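Local coordinates for protein putative sortase (Streptococcus pneumoniae, PDB 2W1K) that probably catalyses the sortase transpeptidation that covalently joins pilin subunits during assembly of the pneumococcal pilus fibre, at residues A[76-82]-A[89-94]; A[106-112]-A[168-174]; A[145-151]-A[186-192]. One frame throughout, in Å; residues are numbered along the deposited sequence. Where two conformers were deposited one is given.

Contact 1 (A[76-82]-A[89-94]); sequences EPVYLGA and MGLAHV
Segments 76-82 and 89-94 run parallel as neighbouring strands, 76-80 and 91-93, whose axes approach to 4.3 Å at an angle of 36°. V78 pairs with L91, Y79 with A92 and L80 with H93, at CA-CA distances of 4.8, 4.5 and 5.0 Å. The backbone ladder zigzags: L91 N donates to P77 O (3.0 Å), Y79 N to L91 O (2.8 Å), H93 N to Y79 O (2.7 Å) and, more bent, G81 N to H93 O (3.0 Å). G90 leaves the preceding helix with positive phi, where a CB would crowd P77 O and the Y79 ring. V78, L80, L91 and H93 lie on one face of the sheet, with V78 CG2 4.4 Å from L91 CB and L80 CD2 4.1 Å from H93 CB. Y79 and A92 occupy the other. The Y79 side chain (chi1 m) reaches back to M89: Y79 CE2 lies 3.7 Å from M89 CG, and M89 SD 4.7 Å from the ring centroid in a Met-aromatic contact. Beyond the turn, A82 CB meets A92 CB at 3.8 Å. One water links E76 OE1 (2.9 Å) to M89 O (2.8 Å); another joins Y79 OH and M89 O, 2.8 Å from each. H93 ND1 is hydrogen-bonded to Y54. With helix 84-89 as the connection, the pair forms a beta-alpha-beta unit built into the sortase beta barrel.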
loop_
_atom_site.group_PDB
_atom_site.type_symbol
_atom_site.label_atom_id
_atom_site.label_comp_id
_atom_site.label_asym_id
_atom_site.label_seq_id
_atom_site.Cartn_x
_atom_site.Cartn_y
_atom_site.Cartn_z
ATOM N N GLU A 76 -7.634 -6.002 -0.082
ATOM C CA GLU A 76 -8.249 -4.703 -0.377
ATOM C C GLU A 76 -7.638 -3.990 -1.600
ATOM O O GLU A 76 -6.432 -4.084 -1.863
ATOM C CB GLU A 76 -8.013 -3.784 0.832
ATOM C CG GLU A 76 -8.700 -4.093 2.113
ATOM C CD GLU A 76 -10.249 -3.935 2.004
ATOM O OE1 GLU A 76 -10.753 -3.132 1.170
ATOM O OE2 GLU A 76 -10.966 -4.644 2.736
ATOM N N PRO A 77 -8.460 -3.242 -2.334
ATOM C CA PRO A 77 -7.852 -2.316 -3.286
ATOM C C PRO A 77 -6.976 -1.269 -2.665
ATOM O O PRO A 77 -7.197 -0.780 -1.537
ATOM C CB PRO A 77 -9.072 -1.638 -3.928
ATOM C CG PRO A 77 -10.119 -1.771 -2.830
ATOM C CD PRO A 77 -9.927 -3.070 -2.245
ATOM N N VAL A 78 -5.948 -0.885 -3.400
ATOM C CA VAL A 78 -5.181 0.270 -2.950
ATOM C C VAL A 78 -5.404 1.457 -3.921
ATOM O O VAL A 78 -5.184 1.335 -5.209
ATOM C CB VAL A 78 -3.642 -0.075 -2.871
ATOM C CG1 VAL A 78 -2.805 1.150 -2.399
ATOM C CG2 VAL A 78 -3.406 -1.343 -1.964
ATOM N N TYR A 79 -5.778 2.598 -3.324
ATOM C CA TYR A 79 -5.932 3.848 -4.111
ATOM C C TYR A 79 -4.744 4.781 -3.955
ATOM O O TYR A 79 -3.890 4.623 -3.113
ATOM C CB TYR A 79 -7.239 4.588 -3.754
ATOM C CG TYR A 79 -8.499 3.787 -4.087
ATOM C CD1 TYR A 79 -9.068 3.797 -5.335
ATOM C CD2 TYR A 79 -9.049 2.965 -3.130
ATOM C CE1 TYR A 79 -10.161 3.016 -5.638
ATOM C CE2 TYR A 79 -10.115 2.198 -3.415
ATOM C CZ TYR A 79 -10.669 2.232 -4.644
ATOM O OH TYR A 79 -11.804 1.478 -4.822
ATOM N N LEU A 80 -4.676 5.773 -4.811
ATOM C CA LEU A 80 -3.587 6.772 -4.727
ATOM C C LEU A 80 -4.018 8.066 -4.022
ATOM O O LEU A 80 -4.846 8.876 -4.578
ATOM C CB LEU A 80 -3.119 7.122 -6.153
ATOM C CG LEU A 80 -2.582 5.915 -6.960
ATOM C CD1 LEU A 80 -2.130 6.450 -8.347
ATOM C CD2 LEU A 80 -1.407 5.234 -6.185
ATOM N N GLY A 81 -3.327 8.382 -2.927
ATOM C CA GLY A 81 -3.700 9.562 -2.141
ATOM C C GLY A 81 -4.704 9.307 -1.008
ATOM O O GLY A 81 -5.762 8.775 -1.217
ATOM N N ALA A 82 -4.342 9.661 0.211
ATOM C CA ALA A 82 -4.982 9.079 1.339
ATOM C C ALA A 82 -5.884 10.208 1.829
ATOM O O ALA A 82 -5.477 10.931 2.681
ATOM C CB ALA A 82 -3.887 8.724 2.458
ATOM N N MET A 89 -13.050 4.009 1.049
ATOM C CA MET A 89 -13.279 2.911 0.082
ATOM C C MET A 89 -12.270 1.764 0.040
ATOM O O MET A 89 -12.511 0.752 -0.671
ATOM C CB MET A 89 -13.568 3.459 -1.358
ATOM C CG MET A 89 -12.590 4.428 -1.852
ATOM S SD MET A 89 -13.366 5.533 -3.139
ATOM C CE MET A 89 -14.123 4.277 -4.141
ATOM N N GLY A 90 -11.191 1.849 0.810
ATOM C CA GLY A 90 -10.126 0.864 0.710
ATOM C C GLY A 90 -8.887 1.428 1.374
ATOM O O GLY A 90 -8.993 2.222 2.369
ATOM N N LEU A 91 -7.699 0.978 0.901
ATOM C CA LEU A 91 -6.415 1.421 1.507
ATOM C C LEU A 91 -5.901 2.500 0.590
ATOM O O LEU A 91 -6.368 2.598 -0.537
ATOM C CB LEU A 91 -5.413 0.264 1.560
ATOM C CG LEU A 91 -5.999 -0.964 2.241
ATOM C CD1 LEU A 91 -5.031 -2.116 2.177
ATOM C CD2 LEU A 91 -6.442 -0.586 3.782
ATOM N N ALA A 92 -4.962 3.320 1.034
ATOM C CA ALA A 92 -4.557 4.479 0.152
ATOM C C ALA A 92 -3.083 4.733 0.286
ATOM O O ALA A 92 -2.589 4.884 1.411
ATOM C CB ALA A 92 -5.300 5.736 0.492
ATOM N N HIS A 93 -2.370 4.811 -0.858
ATOM C CA HIS A 93 -0.969 5.141 -0.818
ATOM C C HIS A 93 -0.826 6.586 -0.329
ATOM O O HIS A 93 -1.659 7.457 -0.661
ATOM C CB HIS A 93 -0.359 4.953 -2.210
ATOM C CG HIS A 93 0.993 5.551 -2.332
ATOM N ND1 HIS A 93 1.183 6.864 -2.729
ATOM C CD2 HIS A 93 2.236 5.040 -2.069
ATOM C CE1 HIS A 93 2.468 7.140 -2.685
ATOM N NE2 HIS A 93 3.130 6.065 -2.286
ATOM N N VAL A 94 0.184 6.827 0.512
ATOM C CA VAL A 94 0.515 8.161 1.087
ATOM C C VAL A 94 1.416 8.990 0.168
ATOM O O VAL A 94 2.580 8.677 -0.061
ATOM C CB VAL A 94 1.107 7.984 2.506
ATOM C CG1 VAL A 94 1.507 9.366 3.142
ATOM C CG2 VAL A 94 -0.057 7.318 3.421
HETATM O O HOH W 1 -12.987 -2.018 -0.252
HETATM O O HOH W 2 -13.635 0.086 -3.186
#

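Contact 2 (A[106-112]-A[168-174]); sequences IRSVIAG and NIMTLIT
Two strands far apart in sequence form a parallel pair in the sortase beta barrel, axes 4.6 Å apart at closest and 21° from parallel, pairing R107 with I169 through A111 with I173. The ladder opens with I106 O accepting from I169 N (2.7 Å). R107 turns to the face shared by V109, A111, I169, T171 and I173; its nearly all-trans side chain stands up from the sheet, so that NE donates to T171 OG1 (2.8 Å), while NH2 forms a salt bridge with E151. T171 OG1 also bonds N188. S108 bonds through its backbone, N to I169 O (3.0 Å) and O to T171 N (2.7 Å). V109 CG1 packs on I173 CG2 at 3.8 Å. I110 N binds T171 O (2.9 Å) and I110 O receives I173 N (3.0 Å); on the opposite face, I110 CB lies 4.3 Å from L172 CD1. A111 CB touches I173 CG2 at 3.4 Å. T171 to T174 begin the TLXTC sortase signature, which closes with the family's catalytic cysteine. At the ladder's end, G112 N donates to I173 O (3.0 Å), and T174 OG1 (chi1 t) donates to G112 O at 2.7 Å.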
loop_
_atom_site.group_PDB
_atom_site.type_symbol
_atom_site.label_atom_id
_atom_site.label_comp_id
_atom_site.label_asym_id
_atom_site.label_seq_id
_atom_site.Cartn_x
_atom_site.Cartn_y
_atom_site.Cartn_z
ATOM N N ILE A 106 13.683 2.299 -0.978
ATOM C CA ILE A 106 12.261 2.625 -1.215
ATOM C C ILE A 106 11.481 2.304 0.046
ATOM O O ILE A 106 11.570 1.175 0.568
ATOM C CB ILE A 106 11.676 1.726 -2.340
ATOM C CG1 ILE A 106 12.384 1.983 -3.675
ATOM C CG2 ILE A 106 10.154 1.975 -2.464
ATOM C CD1 ILE A 106 12.037 3.355 -4.313
ATOM N N ARG A 107 10.741 3.256 0.568
ATOM C CA ARG A 107 9.832 2.928 1.682
ATOM C C ARG A 107 8.443 3.451 1.306
ATOM O O ARG A 107 8.172 4.648 1.419
ATOM C CB ARG A 107 10.331 3.447 3.030
ATOM C CG ARG A 107 9.270 3.344 4.251
ATOM C CD ARG A 107 9.952 3.868 5.558
ATOM N NE ARG A 107 9.308 3.335 6.764
ATOM C CZ ARG A 107 9.594 3.737 8.005
ATOM N NH1 ARG A 107 10.529 4.683 8.185
ATOM N NH2 ARG A 107 8.940 3.183 9.053
ATOM N N SER A 108 7.589 2.568 0.792
ATOM C CA SER A 108 6.318 3.005 0.204
ATOM C C SER A 108 5.300 2.883 1.361
ATOM O O SER A 108 5.326 1.858 2.086
ATOM C CB SER A 108 5.891 2.058 -0.937
ATOM O OG SER A 108 4.566 2.399 -1.397
ATOM N N VAL A 109 4.451 3.907 1.576
ATOM C CA VAL A 109 3.565 3.938 2.821
ATOM C C VAL A 109 2.127 3.872 2.349
ATOM O O VAL A 109 1.738 4.661 1.491
ATOM C CB VAL A 109 3.788 5.186 3.740
ATOM C CG1 VAL A 109 2.954 5.028 5.006
ATOM C CG2 VAL A 109 5.290 5.233 4.250
ATOM N N ILE A 110 1.380 2.905 2.856
ATOM C CA ILE A 110 -0.049 2.679 2.483
ATOM C C ILE A 110 -0.833 2.911 3.826
ATOM O O ILE A 110 -0.507 2.298 4.878
ATOM C CB ILE A 110 -0.325 1.227 2.026
ATOM C CG1 ILE A 110 0.488 0.707 0.747
ATOM C CG2 ILE A 110 -1.839 0.939 1.774
ATOM C CD1 ILE A 110 0.555 1.596 -0.325
ATOM N N ALA A 111 -1.884 3.728 3.780
ATOM C CA ALA A 111 -2.643 3.961 4.986
ATOM C C ALA A 111 -3.973 3.175 5.008
ATOM O O ALA A 111 -4.519 2.775 3.959
ATOM C CB ALA A 111 -2.875 5.493 5.185
ATOM N N GLY A 112 -4.490 2.889 6.204
ATOM C CA GLY A 112 -5.861 2.437 6.260
ATOM C C GLY A 112 -6.481 2.679 7.600
ATOM O O GLY A 112 -5.751 2.713 8.641
ATOM N N ASN A 168 14.169 -2.271 0.776
ATOM C CA ASN A 168 12.969 -2.020 0.038
ATOM C C ASN A 168 11.805 -2.393 0.980
ATOM O O ASN A 168 11.650 -3.570 1.332
ATOM C CB ASN A 168 12.952 -2.828 -1.270
ATOM C CG ASN A 168 11.777 -2.472 -2.165
ATOM O OD1 ASN A 168 10.642 -2.912 -1.942
ATOM N ND2 ASN A 168 12.044 -1.689 -3.214
ATOM N N ILE A 169 10.977 -1.399 1.322
ATOM C CA ILE A 169 10.043 -1.529 2.422
ATOM C C ILE A 169 8.663 -1.106 2.019
ATOM O O ILE A 169 8.519 -0.211 1.193
ATOM C CB ILE A 169 10.493 -0.611 3.576
ATOM C CG1 ILE A 169 11.956 -0.928 3.979
ATOM C CG2 ILE A 169 9.544 -0.725 4.780
ATOM C CD1 ILE A 169 12.230 -2.313 4.727
ATOM N N MET A 170 7.662 -1.779 2.559
ATOM C CA MET A 170 6.309 -1.276 2.500
ATOM C C MET A 170 5.880 -1.035 3.945
ATOM O O MET A 170 6.036 -1.988 4.787
ATOM C CB MET A 170 5.338 -2.298 1.895
ATOM C CG MET A 170 3.891 -1.753 1.798
ATOM S SD MET A 170 2.858 -2.856 0.836
ATOM C CE MET A 170 3.201 -2.182 -0.804
ATOM N N THR A 171 5.457 0.197 4.256
ATOM C CA THR A 171 5.079 0.504 5.661
ATOM C C THR A 171 3.570 0.723 5.699
ATOM O O THR A 171 3.009 1.463 4.848
ATOM C CB THR A 171 5.797 1.742 6.233
ATOM O OG1 THR A 171 7.223 1.491 6.256
ATOM C CG2 THR A 171 5.261 2.164 7.677
ATOM N N LEU A 172 2.885 -0.031 6.582
ATOM C CA LEU A 172 1.430 0.120 6.817
ATOM C C LEU A 172 1.211 1.135 7.963
ATOM O O LEU A 172 1.842 1.035 9.027
ATOM C CB LEU A 172 0.818 -1.220 7.183
ATOM C CG LEU A 172 0.453 -2.134 6.006
ATOM C CD1 LEU A 172 1.041 -1.961 4.603
ATOM C CD2 LEU A 172 0.078 -3.560 6.282
ATOM N N ILE A 173 0.302 2.103 7.764
ATOM C CA ILE A 173 0.053 3.069 8.839
ATOM C C ILE A 173 -1.438 3.122 9.157
ATOM O O ILE A 173 -2.266 3.149 8.255
ATOM C CB ILE A 173 0.530 4.523 8.455
ATOM C CG1 ILE A 173 0.337 5.450 9.685
ATOM C CG2 ILE A 173 -0.207 5.011 7.154
ATOM C CD1 ILE A 173 1.061 6.837 9.553
ATOM N N THR A 174 -1.754 3.188 10.452
ATOM C CA THR A 174 -3.132 3.312 10.903
ATOM C C THR A 174 -3.136 4.030 12.199
ATOM O O THR A 174 -2.055 4.334 12.705
ATOM C CB THR A 174 -3.836 1.934 11.049
ATOM O OG1 THR A 174 -5.223 2.139 11.226
ATOM C CG2 THR A 174 -3.306 1.061 12.236
#

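Contact 3 (A[145-151]-A[186-192]); sequences YQMMDTE and LVNFERV
Y145, N188 and E151 lose most surface in this antiparallel pair, whose axes come within 4.3 Å at 140°. Y145 (chi1 m), paired with R191 (CA-CA 4.1 Å), rises from the face shared with M147 and F189 and leans towards R191; its CB meets F189 CB at 3.8 Å and its OH accepts from R191 NH2 (3.1 Å). Q146 and E190 form a hydrogen-bonded pair, both N-to-O distances 2.8 Å. N188 faces a classic beta bulge: M148 N donates to N188 O and N188 N to D149 O, both 2.9 Å, shifting the register by one. N188, D149 and E151 share one face, where N188 ND2 donates to D149 OD1 (2.7 Å) and E151 OE2 (2.9 Å). E151 N and O bond L186 O (2.8 Å) and N (2.7 Å). Opposite, M147 CB lies 4.3 Å from the F189 ring centroid, a CH-pi contact. R107 salt-bridges E151 OE2 and donates to N188 OD1. Beyond strand 141-153 lies strand 133-137, beyond strand 183-196 strand 168-176.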
loop_
_atom_site.group_PDB
_atom_site.type_symbol
_atom_site.label_atom_id
_atom_site.label_comp_id
_atom_site.label_asym_id
_atom_site.label_seq_id
_atom_site.Cartn_x
_atom_site.Cartn_y
_atom_site.Cartn_z
ATOM N N TYR A 145 6.157 -9.611 0.508
ATOM C CA TYR A 145 6.924 -8.975 1.629
ATOM C C TYR A 145 6.766 -9.765 2.929
ATOM O O TYR A 145 5.895 -10.562 3.086
ATOM C CB TYR A 145 6.303 -7.566 1.914
ATOM C CG TYR A 145 6.453 -6.519 0.805
ATOM C CD1 TYR A 145 5.644 -6.524 -0.343
ATOM C CD2 TYR A 145 7.372 -5.507 0.931
ATOM C CE1 TYR A 145 5.794 -5.527 -1.309
ATOM C CE2 TYR A 145 7.516 -4.511 -0.015
ATOM C CZ TYR A 145 6.720 -4.501 -1.137
ATOM O OH TYR A 145 6.897 -3.412 -2.061
ATOM N N GLN A 146 7.589 -9.487 3.912
ATOM C CA GLN A 146 7.425 -10.113 5.124
ATOM C C GLN A 146 7.594 -9.093 6.281
ATOM O O GLN A 146 8.463 -8.192 6.248
ATOM C CB GLN A 146 8.361 -11.316 5.227
ATOM C CG GLN A 146 9.758 -10.916 5.351
ATOM C CD GLN A 146 10.648 -12.102 5.727
ATOM O OE1 GLN A 146 10.193 -13.283 5.814
ATOM N NE2 GLN A 146 11.911 -11.796 5.945
ATOM N N MET A 147 6.727 -9.246 7.278
ATOM C CA MET A 147 6.764 -8.359 8.458
ATOM C C MET A 147 8.084 -8.393 9.195
ATOM O O MET A 147 8.593 -9.500 9.592
ATOM C CB MET A 147 5.593 -8.643 9.341
ATOM C CG MET A 147 5.237 -7.458 10.308
ATOM S SD MET A 147 6.256 -7.613 11.753
ATOM C CE MET A 147 5.242 -6.856 13.037
ATOM N N MET A 148 8.664 -7.199 9.318
ATOM C CA MET A 148 9.944 -7.005 9.959
ATOM C C MET A 148 9.827 -6.435 11.384
ATOM O O MET A 148 10.434 -6.992 12.328
ATOM C CB MET A 148 10.835 -6.059 9.162
ATOM C CG MET A 148 11.230 -6.536 7.795
ATOM S SD MET A 148 12.414 -7.903 7.817
ATOM C CE MET A 148 11.337 -9.355 7.823
ATOM N N ASP A 149 9.086 -5.329 11.571
ATOM C CA ASP A 149 9.058 -4.686 12.895
ATOM C C ASP A 149 7.932 -3.629 12.890
ATOM O O ASP A 149 7.234 -3.474 11.858
ATOM C CB ASP A 149 10.451 -4.084 13.289
ATOM C CG ASP A 149 10.856 -2.903 12.397
ATOM O OD1 ASP A 149 10.005 -2.302 11.712
ATOM O OD2 ASP A 149 12.057 -2.573 12.326
ATOM N N THR A 150 7.736 -2.939 14.021
ATOM C CA THR A 150 6.714 -1.913 14.148
ATOM C C THR A 150 7.223 -0.682 14.879
ATOM O O THR A 150 8.236 -0.682 15.544
ATOM C CB THR A 150 5.443 -2.473 14.812
ATOM O OG1 THR A 150 5.697 -2.671 16.202
ATOM C CG2 THR A 150 5.124 -3.851 14.253
ATOM N N GLU A 151 6.522 0.419 14.707
ATOM C CA GLU A 151 6.772 1.617 15.494
ATOM C C GLU A 151 5.500 2.306 15.853
ATOM O O GLU A 151 4.479 2.162 15.160
ATOM C CB GLU A 151 7.581 2.611 14.677
ATOM C CG GLU A 151 8.626 1.949 13.921
ATOM C CD GLU A 151 9.277 2.873 12.882
ATOM O OE1 GLU A 151 9.648 4.008 13.262
ATOM O OE2 GLU A 151 9.440 2.453 11.703
ATOM N N LEU A 186 2.897 2.065 12.959
ATOM C CA LEU A 186 3.579 1.682 11.713
ATOM C C LEU A 186 4.001 0.237 11.774
ATOM O O LEU A 186 4.720 -0.128 12.654
ATOM C CB LEU A 186 4.859 2.490 11.540
ATOM C CG LEU A 186 4.894 3.892 10.925
ATOM C CD1 LEU A 186 3.688 4.782 11.162
ATOM C CD2 LEU A 186 6.238 4.647 11.135
ATOM N N VAL A 187 3.661 -0.544 10.758
ATOM C CA VAL A 187 4.131 -1.887 10.624
ATOM C C VAL A 187 4.966 -1.966 9.305
ATOM O O VAL A 187 4.453 -1.716 8.211
ATOM C CB VAL A 187 2.890 -2.877 10.566
ATOM C CG1 VAL A 187 3.388 -4.288 10.585
ATOM C CG2 VAL A 187 1.879 -2.652 11.782
ATOM N N ASN A 188 6.270 -2.256 9.422
ATOM C CA ASN A 188 7.216 -2.333 8.304
ATOM C C ASN A 188 7.348 -3.728 7.769
ATOM O O ASN A 188 7.428 -4.716 8.550
ATOM C CB ASN A 188 8.572 -1.732 8.695
ATOM C CG ASN A 188 8.377 -0.341 9.316
ATOM O OD1 ASN A 188 7.736 0.496 8.712
ATOM N ND2 ASN A 188 8.774 -0.163 10.579
ATOM N N PHE A 189 7.373 -3.815 6.444
ATOM C CA PHE A 189 7.512 -5.090 5.793
ATOM C C PHE A 189 8.689 -5.008 4.806
ATOM O O PHE A 189 8.809 -3.993 4.130
ATOM C CB PHE A 189 6.262 -5.324 4.930
ATOM C CG PHE A 189 5.030 -5.706 5.716
ATOM C CD1 PHE A 189 4.260 -4.721 6.382
ATOM C CD2 PHE A 189 4.615 -7.048 5.772
ATOM C CE1 PHE A 189 3.087 -5.092 7.114
ATOM C CE2 PHE A 189 3.440 -7.408 6.474
ATOM C CZ PHE A 189 2.689 -6.417 7.132
ATOM N N GLU A 190 9.518 -6.066 4.675
ATOM C CA GLU A 190 10.618 -6.026 3.717
ATOM C C GLU A 190 10.224 -6.913 2.511
ATOM O O GLU A 190 9.587 -7.971 2.659
ATOM C CB GLU A 190 11.974 -6.515 4.324
ATOM C CG GLU A 190 13.132 -6.168 3.371
ATOM C CD GLU A 190 14.577 -6.456 3.947
ATOM O OE1 GLU A 190 14.630 -7.062 5.011
ATOM O OE2 GLU A 190 15.612 -6.074 3.319
ATOM N N ARG A 191 10.611 -6.470 1.332
ATOM C CA ARG A 191 10.303 -7.162 0.140
ATOM C C ARG A 191 11.095 -8.406 0.057
ATOM O O ARG A 191 12.334 -8.378 0.269
ATOM C CB ARG A 191 10.655 -6.324 -1.059
ATOM C CG ARG A 191 10.372 -7.113 -2.376
ATOM C CD ARG A 191 10.667 -6.108 -3.630
ATOM N NE ARG A 191 9.707 -4.994 -3.691
ATOM C CZ ARG A 191 9.156 -4.547 -4.841
ATOM N NH1 ARG A 191 9.563 -5.024 -6.064
ATOM N NH2 ARG A 191 8.226 -3.635 -4.804
ATOM N N VAL A 192 10.397 -9.477 -0.317
ATOM C CA VAL A 192 11.063 -10.772 -0.493
ATOM C C VAL A 192 11.275 -11.291 -1.964
ATOM O O VAL A 192 12.335 -11.831 -2.311
ATOM C CB VAL A 192 10.275 -11.837 0.441
ATOM C CG1 VAL A 192 10.401 -13.175 -0.019
ATOM C CG2 VAL A 192 10.684 -11.661 1.850
#

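Overall arrangement
From the N terminus, contact 1 closes first, its strands joined by the short helix 84-89. The chain then passes from strand 91-93 to the antiparallel neighbour 106-111, where contact 2 opens; A92 O to A111 N (2.7 Å) and V94 N to V109 O (2.8 Å) join the two contacts edge to edge. Contact 3 opens at 145-151 before 168-174 closes contact 2, and 186-192 closes contact 3 last, so these two cross. They touch through R107 NH2 to E151 OE2 (2.8 Å) and T171 OG1 to N188 OD1 (2.7 Å). Contacts 1 and 3, with centres about 18 Å apart, do not touch: contact 2 lies between them in the strand order of the barrel.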